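Local atomic coordinates of type I modular polyketide synthase (Streptomyces albus subsp. albus, PDB entry 6IYT), a protein that probably loads an extender unit, most likely ethylmalonyl from its coenzyme A thioester, for chain growth through the acyltransferase domain of a salinomycin polyketide synthase module. Residues A[264-269]-A[274-279]; A[249-254]-A[294-299]. All coordinates share one frame; numbering follows the deposited sequence.

Contact 1: residues A[264-269]-A[274-279]; sequences ARIARF and EVLSIA
L276 sets one methyl, CD1, against both F269 and I266, and this branch is the centre of the contact between residues 264-269 and 274-279. The methyl sits over one face of the F269 ring, 4.0 Å from the ring centroid and 19° off the normal, a CH-pi contact displaced toward the CD2 rim, where L276 CD1 comes within 3.7 Å of F269 CD2. From the helix side, CG2 of I266 reaches the same L276 CD1 at 4.0 Å. The longer branch of I266 takes a different course: with CG1 held between the backbone N and the carbonyl carbon (chi1 63°), CD1 extends over the strand backbone and ends 3.7 Å from the carbonyl O of L276, close also to CA of S277. V275, just before L276 in the chain, also points toward F269: its CG2 lies 3.3 Å from the F269 carbonyl O, and the two CB atoms are 4.3 Å apart. No hydrogen bond joins the segments; within 264-269, F269 N donates to I266 O at 2.9 Å, closing the turn that carries the ring back toward the strand. F269 CZ sits over one face of the R268 guanidinium, offset toward its rim. N270, in the intervening loop, bonds through its side chain to V275 N and L276 O. The contact thus packs the end of helix 259-266 and the following 3-10 turn against the start of strand 276-283, on the mixed sheet of the smaller, ferredoxin-like subdomain of the acyltransferase domain, while helix 293-305 covers F269 and V275.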
ATOM      1  N   ALA A 264     -27.919  11.578  -3.378  1.00 13.58           N
ATOM      2  CA  ALA A 264     -28.821  12.673  -3.785  1.00 12.63           C
ATOM      3  C   ALA A 264     -28.472  13.160  -5.177  1.00 12.92           C
ATOM      4  O   ALA A 264     -29.354  13.425  -6.005  1.00 11.88           O
ATOM      5  CB  ALA A 264     -28.738  13.824  -2.788  1.00 14.66           C
ATOM      6  N   ARG A 265     -27.192  13.179  -5.482  1.00 10.40           N
ATOM      7  CA  ARG A 265     -26.739  13.717  -6.743  1.00 10.11           C
ATOM      8  C   ARG A 265     -26.854  12.739  -7.897  1.00  8.23           C
ATOM      9  O   ARG A 265     -26.961  13.149  -9.024  1.00  9.78           O
ATOM     10  CB  ARG A 265     -25.296  14.211  -6.614  1.00 12.66           C
ATOM     11  CG  ARG A 265     -25.134  15.348  -5.595  1.00 18.25           C
ATOM     12  CD  ARG A 265     -24.186  16.424  -6.081  1.00 29.35           C
ATOM     13  NE  ARG A 265     -23.779  17.410  -5.043  1.00 36.13           N
ATOM     14  CZ  ARG A 265     -24.157  17.400  -3.746  1.00 38.53           C
ATOM     15  NH1 ARG A 265     -23.733  18.357  -2.937  1.00 41.21           N
ATOM     16  NH2 ARG A 265     -24.982  16.477  -3.263  1.00 37.73           N
ATOM     17  N   ILE A 266     -26.864  11.434  -7.622  1.00  8.33           N
ATOM     18  CA  ILE A 266     -26.943  10.468  -8.744  1.00  7.11           C
ATOM     19  C   ILE A 266     -28.390  10.037  -9.102  1.00  7.18           C
ATOM     20  O   ILE A 266     -28.623   9.434 -10.136  1.00  8.94           O
ATOM     21  CB  ILE A 266     -26.065   9.222  -8.513  1.00  8.88           C
ATOM     22  CG1 ILE A 266     -26.526   8.448  -7.310  1.00  9.15           C
ATOM     23  CG2 ILE A 266     -24.595   9.620  -8.393  1.00  9.18           C
ATOM     24  CD1 ILE A 266     -25.855   7.092  -7.180  1.00 11.38           C
ATOM     25  N   ALA A 267     -29.340  10.331  -8.229  1.00  6.97           N
ATOM     26  CA  ALA A 267     -30.725   9.873  -8.450  1.00  6.61           C
ATOM     27  C   ALA A 267     -31.248  10.273  -9.832  1.00  6.87           C
ATOM     28  O   ALA A 267     -31.909   9.494 -10.503  1.00  6.78           O
ATOM     29  CB  ALA A 267     -31.619  10.436  -7.365  1.00  6.48           C
ATOM     30  N   ARG A 268     -30.872  11.459 -10.303  1.00  7.87           N
ATOM     31  CA  ARG A 268     -31.417  11.941 -11.540  1.00  8.85           C
ATOM     32  C   ARG A 268     -30.984  11.137 -12.736  1.00  8.62           C
ATOM     33  O   ARG A 268     -31.589  11.236 -13.786  1.00  9.01           O
ATOM     34  CB  ARG A 268     -31.104  13.410 -11.748  1.00  9.94           C
ATOM     35  CG  ARG A 268     -29.636  13.737 -12.021  1.00 12.66           C
ATOM     36  CD  ARG A 268     -29.493  15.221 -12.307  1.00 13.33           C
ATOM     37  NE  ARG A 268     -28.098  15.613 -12.469  1.00 15.44           N
ATOM     38  CZ  ARG A 268     -27.460  15.620 -13.621  1.00 15.56           C
ATOM     39  NH1 ARG A 268     -28.072  15.193 -14.718  1.00 17.32           N
ATOM     40  NH2 ARG A 268     -26.191  16.001 -13.667  1.00 16.98           N
ATOM     41  N   PHE A 269     -29.957  10.274 -12.558  1.00  7.99           N
ATOM     42  CA  PHE A 269     -29.462   9.454 -13.654  1.00  8.00           C
ATOM     43  C   PHE A 269     -30.170   8.111 -13.717  1.00  7.11           C
ATOM     44  O   PHE A 269     -30.030   7.405 -14.686  1.00  8.45           O
ATOM     45  CB  PHE A 269     -27.916   9.207 -13.519  1.00  8.92           C
ATOM     46  CG  PHE A 269     -27.080  10.443 -13.693  1.00  9.48           C
ATOM     47  CD1 PHE A 269     -26.601  10.801 -14.936  1.00 11.55           C
ATOM     48  CD2 PHE A 269     -26.666  11.180 -12.593  1.00 10.67           C
ATOM     49  CE1 PHE A 269     -25.733  11.869 -15.081  1.00 11.99           C
ATOM     50  CE2 PHE A 269     -25.867  12.308 -12.741  1.00 10.20           C
ATOM     51  CZ  PHE A 269     -25.421  12.665 -14.000  1.00 12.08           C
ATOM     52  N   GLU A 274     -30.475   1.285 -13.449  1.00 16.74           N
ATOM     53  CA  GLU A 274     -29.266   1.689 -12.733  1.00 15.82           C
ATOM     54  C   GLU A 274     -28.221   2.187 -13.729  1.00 14.32           C
ATOM     55  O   GLU A 274     -27.763   1.426 -14.583  1.00 18.46           O
ATOM     56  CB  GLU A 274     -28.704   0.534 -11.931  1.00 17.19           C
ATOM     57  CG  GLU A 274     -27.478   0.907 -11.095  1.00 18.98           C
ATOM     58  CD  GLU A 274     -26.875  -0.289 -10.392  1.00 22.34           C
ATOM     59  OE1 GLU A 274     -25.780  -0.735 -10.798  1.00 15.33           O
ATOM     60  OE2 GLU A 274     -27.467  -0.730  -9.393  1.00 24.93           O
ATOM     61  N   VAL A 275     -27.828   3.451 -13.613  1.00 10.43           N
ATOM     62  CA  VAL A 275     -26.821   4.015 -14.519  1.00  8.97           C
ATOM     63  C   VAL A 275     -25.542   4.319 -13.718  1.00  8.78           C
ATOM     64  O   VAL A 275     -24.421   4.038 -14.177  1.00 10.82           O
ATOM     65  CB  VAL A 275     -27.348   5.267 -15.227  1.00  9.48           C
ATOM     66  CG1 VAL A 275     -26.234   5.987 -15.972  1.00 10.22           C
ATOM     67  CG2 VAL A 275     -28.483   4.887 -16.183  1.00  9.94           C
ATOM     68  N   LEU A 276     -25.733   4.852 -12.515  1.00  7.67           N
ATOM     69  CA  LEU A 276     -24.667   5.118 -11.584  1.00  7.79           C
ATOM     70  C   LEU A 276     -25.049   4.561 -10.217  1.00  9.57           C
ATOM     71  O   LEU A 276     -26.237   4.579  -9.812  1.00  9.39           O
ATOM     72  CB  LEU A 276     -24.438   6.637 -11.435  1.00  7.80           C
ATOM     73  CG  LEU A 276     -24.015   7.416 -12.669  1.00  8.15           C
ATOM     74  CD1 LEU A 276     -23.778   8.847 -12.266  1.00  9.24           C
ATOM     75  CD2 LEU A 276     -22.748   6.821 -13.279  1.00  9.12           C
ATOM     76  N   SER A 277     -24.056   4.142  -9.460  1.00  8.94           N
ATOM     77  CA  SER A 277     -24.302   3.602  -8.136  1.00  8.69           C
ATOM     78  C   SER A 277     -23.084   3.673  -7.285  1.00  8.37           C
ATOM     79  O   SER A 277     -21.981   3.755  -7.775  1.00  7.32           O
ATOM     80  CB  SER A 277     -24.809   2.153  -8.208  1.00 11.04           C
ATOM     81  OG  SER A 277     -23.904   1.340  -8.848  1.00 17.34           O
ATOM     82  N   ILE A 278     -23.277   3.763  -5.994  1.00  7.18           N
ATOM     83  CA  ILE A 278     -22.132   3.851  -5.119  1.00  8.09           C
ATOM     84  C   ILE A 278     -21.416   2.506  -5.091  1.00  9.35           C
ATOM     85  O   ILE A 278     -22.047   1.424  -4.822  1.00  8.30           O
ATOM     86  CB  ILE A 278     -22.542   4.303  -3.711  1.00 10.03           C
ATOM     87  CG1 ILE A 278     -22.971   5.776  -3.759  1.00 12.47           C
ATOM     88  CG2 ILE A 278     -21.415   4.090  -2.732  1.00 11.80           C
ATOM     89  CD1 ILE A 278     -23.159   6.400  -2.406  1.00 15.90           C
ATOM     90  N   ALA A 279     -20.111   2.559  -5.409  1.00  7.29           N
ATOM     91  CA  ALA A 279     -19.278   1.365  -5.609  1.00  7.41           C
ATOM     92  C   ALA A 279     -18.388   1.080  -4.414  1.00  7.76           C
ATOM     93  O   ALA A 279     -17.820  -0.005  -4.309  1.00  8.05           O
ATOM     94  CB  ALA A 279     -18.409   1.540  -6.845  1.00  8.24           C
TER

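Contact 2: residues A[249-254]-A[294-299]; sequences KGAVAS and AALEEL
In the smaller, mixed-sheet subdomain of the acyltransferase, which has the ferredoxin-like character known in this family, helix 293-305 packs on one face of the sheet and meets strand 251-255 through a single leucine. The short axes of strand 251-254 and helix 294-299 run nearly parallel, 13° apart, and approach to 8.9 Å, a spacing bridged by L296 reaching between two alanines. With CG anti to the backbone N (chi1 -164°), the leucine extends from the helix and divides its two methyls between them. CD1 takes the A253 side, 3.9 Å from A253 CB, which points toward the helix. V252, between the alanines, turns away to the other face of the sheet, where it touches T288 and A290 of strand 286-291. The contact is buried, without hydrogen bonds, and its side-chain pairs are aliphatic. A251 and A253 bond through their backbones to G291 and V289 of strand 286-291. L296 also rests on V289 and L276, so one side chain covers three adjacent strands. Its second methyl, CD2, lies 3.9 Å from A251 CB and comes nearer still to the strand backbone, 3.6 Å from the A251 carbonyl carbon.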
ATOM      1  N   LYS A 249     -17.851   0.497 -21.335  1.00  9.28           N
ATOM      2  CA  LYS A 249     -19.252   0.505 -20.888  1.00  9.14           C
ATOM      3  C   LYS A 249     -19.430   1.198 -19.549  1.00  8.37           C
ATOM      4  O   LYS A 249     -20.566   1.411 -19.096  1.00  8.89           O
ATOM      5  CB  LYS A 249     -19.770  -0.912 -20.827  1.00 11.01           C
ATOM      6  CG  LYS A 249     -19.691  -1.605 -22.181  1.00 13.86           C
ATOM      7  CD  LYS A 249     -20.287  -2.980 -22.159  1.00 21.72           C
ATOM      8  CE  LYS A 249     -20.423  -3.521 -23.575  1.00 28.17           C
ATOM      9  NZ  LYS A 249     -19.839  -4.884 -23.717  1.00 30.35           N
ATOM     10  N   GLY A 250     -18.316   1.499 -18.878  1.00  7.10           N
ATOM     11  CA  GLY A 250     -18.370   2.050 -17.539  1.00  6.34           C
ATOM     12  C   GLY A 250     -17.001   2.277 -16.964  1.00  6.85           C
ATOM     13  O   GLY A 250     -16.015   1.856 -17.535  1.00  5.97           O
ATOM     14  N   ALA A 251     -16.959   2.978 -15.832  1.00  7.33           N
ATOM     15  CA  ALA A 251     -15.767   3.144 -15.078  1.00  6.66           C
ATOM     16  C   ALA A 251     -16.144   3.442 -13.618  1.00  6.88           C
ATOM     17  O   ALA A 251     -17.324   3.341 -13.229  1.00  6.81           O
ATOM     18  CB  ALA A 251     -14.926   4.255 -15.676  1.00  8.33           C
ATOM     19  N   VAL A 252     -15.147   3.726 -12.796  1.00  6.73           N
ATOM     20  CA  VAL A 252     -15.369   4.123 -11.415  1.00  8.76           C
ATOM     21  C   VAL A 252     -14.644   5.448 -11.120  1.00 10.94           C
ATOM     22  O   VAL A 252     -13.571   5.648 -11.580  1.00  9.63           O
ATOM     23  CB  VAL A 252     -14.787   3.106 -10.437  1.00 11.28           C
ATOM     24  CG1 VAL A 252     -14.902   3.554  -9.000  1.00 18.27           C
ATOM     25  CG2 VAL A 252     -15.435   1.758 -10.628  1.00 10.51           C
ATOM     26  N   ALA A 253     -15.309   6.277 -10.350  1.00  8.09           N
ATOM     27  CA  ALA A 253     -14.771   7.565  -9.939  1.00  9.24           C
ATOM     28  C   ALA A 253     -14.697   7.655  -8.431  1.00 10.44           C
ATOM     29  O   ALA A 253     -15.561   7.162  -7.719  1.00  8.84           O
ATOM     30  CB  ALA A 253     -15.641   8.703 -10.479  1.00  8.91           C
ATOM     31  N   SER A 254     -13.662   8.306  -7.938  1.00  9.43           N
ATOM     32  CA  SER A 254     -13.615   8.707  -6.560  1.00  9.20           C
ATOM     33  C   SER A 254     -14.346  10.048  -6.392  1.00 10.19           C
ATOM     34  O   SER A 254     -14.183  10.945  -7.207  1.00  9.22           O
ATOM     35  CB  SER A 254     -12.177   8.854  -6.130  1.00 12.06           C
ATOM     36  OG  SER A 254     -11.546   9.725  -7.027  1.00 16.63           O
ATOM     37  N   ALA A 294     -20.285   8.180 -19.753  1.00 12.71           N
ATOM     38  CA  ALA A 294     -20.813   9.525 -20.042  1.00 12.80           C
ATOM     39  C   ALA A 294     -21.467  10.142 -18.811  1.00 10.90           C
ATOM     40  O   ALA A 294     -21.168  11.295 -18.438  1.00  9.39           O
ATOM     41  CB  ALA A 294     -21.801   9.466 -21.192  1.00 16.14           C
ATOM     42  N   ALA A 295     -22.314   9.371 -18.151  1.00 10.34           N
ATOM     43  CA  ALA A 295     -22.974   9.815 -16.916  1.00  9.51           C
ATOM     44  C   ALA A 295     -21.946  10.098 -15.823  1.00 10.40           C
ATOM     45  O   ALA A 295     -22.046  11.091 -15.052  1.00  8.41           O
ATOM     46  CB  ALA A 295     -23.951   8.758 -16.459  1.00 10.71           C
ATOM     47  N   LEU A 296     -20.947   9.221 -15.731  1.00  9.30           N
ATOM     48  CA  LEU A 296     -19.924   9.367 -14.713  1.00  9.86           C
ATOM     49  C   LEU A 296     -19.127  10.639 -14.909  1.00  9.79           C
ATOM     50  O   LEU A 296     -18.854  11.383 -13.947  1.00 11.01           O
ATOM     51  CB  LEU A 296     -18.996   8.159 -14.741  1.00  9.96           C
ATOM     52  CG  LEU A 296     -18.124   8.001 -13.510  1.00 10.70           C
ATOM     53  CD1 LEU A 296     -18.959   7.689 -12.272  1.00 12.04           C
ATOM     54  CD2 LEU A 296     -17.100   6.901 -13.759  1.00 11.17           C
ATOM     55  N   GLU A 297     -18.740  10.898 -16.136  1.00 10.83           N
ATOM     56  CA  GLU A 297     -18.030  12.148 -16.475  1.00 12.03           C
ATOM     57  C   GLU A 297     -18.875  13.393 -16.234  1.00 13.62           C
ATOM     58  O   GLU A 297     -18.358  14.419 -15.787  1.00 14.82           O
ATOM     59  CB  GLU A 297     -17.537  12.091 -17.919  1.00 13.41           C
ATOM     60  CG  GLU A 297     -16.449  11.034 -18.106  1.00 17.23           C
ATOM     61  CD  GLU A 297     -15.975  10.890 -19.551  1.00 23.94           C
ATOM     62  OE1 GLU A 297     -16.705  11.325 -20.470  1.00 28.62           O
ATOM     63  OE2 GLU A 297     -14.901  10.266 -19.766  1.00 23.75           O
ATOM     64  N   GLU A 298     -20.166  13.301 -16.517  1.00 13.23           N
ATOM     65  CA  GLU A 298     -21.096  14.397 -16.243  1.00 13.40           C
ATOM     66  C   GLU A 298     -21.170  14.699 -14.730  1.00 11.22           C
ATOM     67  O   GLU A 298     -21.034  15.852 -14.319  1.00 11.28           O
ATOM     68  CB  GLU A 298     -22.511  14.090 -16.825  1.00 13.52           C
ATOM     69  CG  GLU A 298     -23.475  15.270 -16.701  1.00 18.36           C
ATOM     70  CD  GLU A 298     -24.911  14.969 -17.121  1.00 21.46           C
ATOM     71  OE1 GLU A 298     -25.794  15.789 -16.751  1.00 22.63           O
ATOM     72  OE2 GLU A 298     -25.154  13.974 -17.860  1.00 20.52           O
ATOM     73  N   LEU A 299     -21.272  13.657 -13.911  1.00  9.60           N
ATOM     74  CA  LEU A 299     -21.276  13.801 -12.468  1.00  8.41           C
ATOM     75  C   LEU A 299     -19.944  14.415 -11.955  1.00  8.88           C
ATOM     76  O   LEU A 299     -19.946  15.277 -11.090  1.00  9.90           O
ATOM     77  CB  LEU A 299     -21.524  12.440 -11.799  1.00  8.34           C
ATOM     78  CG  LEU A 299     -21.454  12.449 -10.280  1.00  9.08           C
ATOM     79  CD1 LEU A 299     -22.652  13.185  -9.688  1.00  9.93           C
ATOM     80  CD2 LEU A 299     -21.335  11.045  -9.703  1.00  8.85           C
TER

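How the contacts relate
Both contacts pack helices on the same mixed sheet, but at different depths. Contact 2 is fully buried and made by aliphatic side chains, with one leucine methyl on the strand backbone, at strand 251-255 inside the sheet; contact 1 is partly buried, buries about twice the area, and adds an aromatic ring near the surface. Their centres lie about 10 Å apart and they meet directly: A295 CB packs on V275 CG1 at 3.6 Å and on F269 CD1, while the R268 NH1 to E298 OE1 salt bridge of 3.1 Å ties the outer rim together. Along the chain, contact 1 is nested within the loop closed by contact 2, with helix 259-266 following strand 251-255.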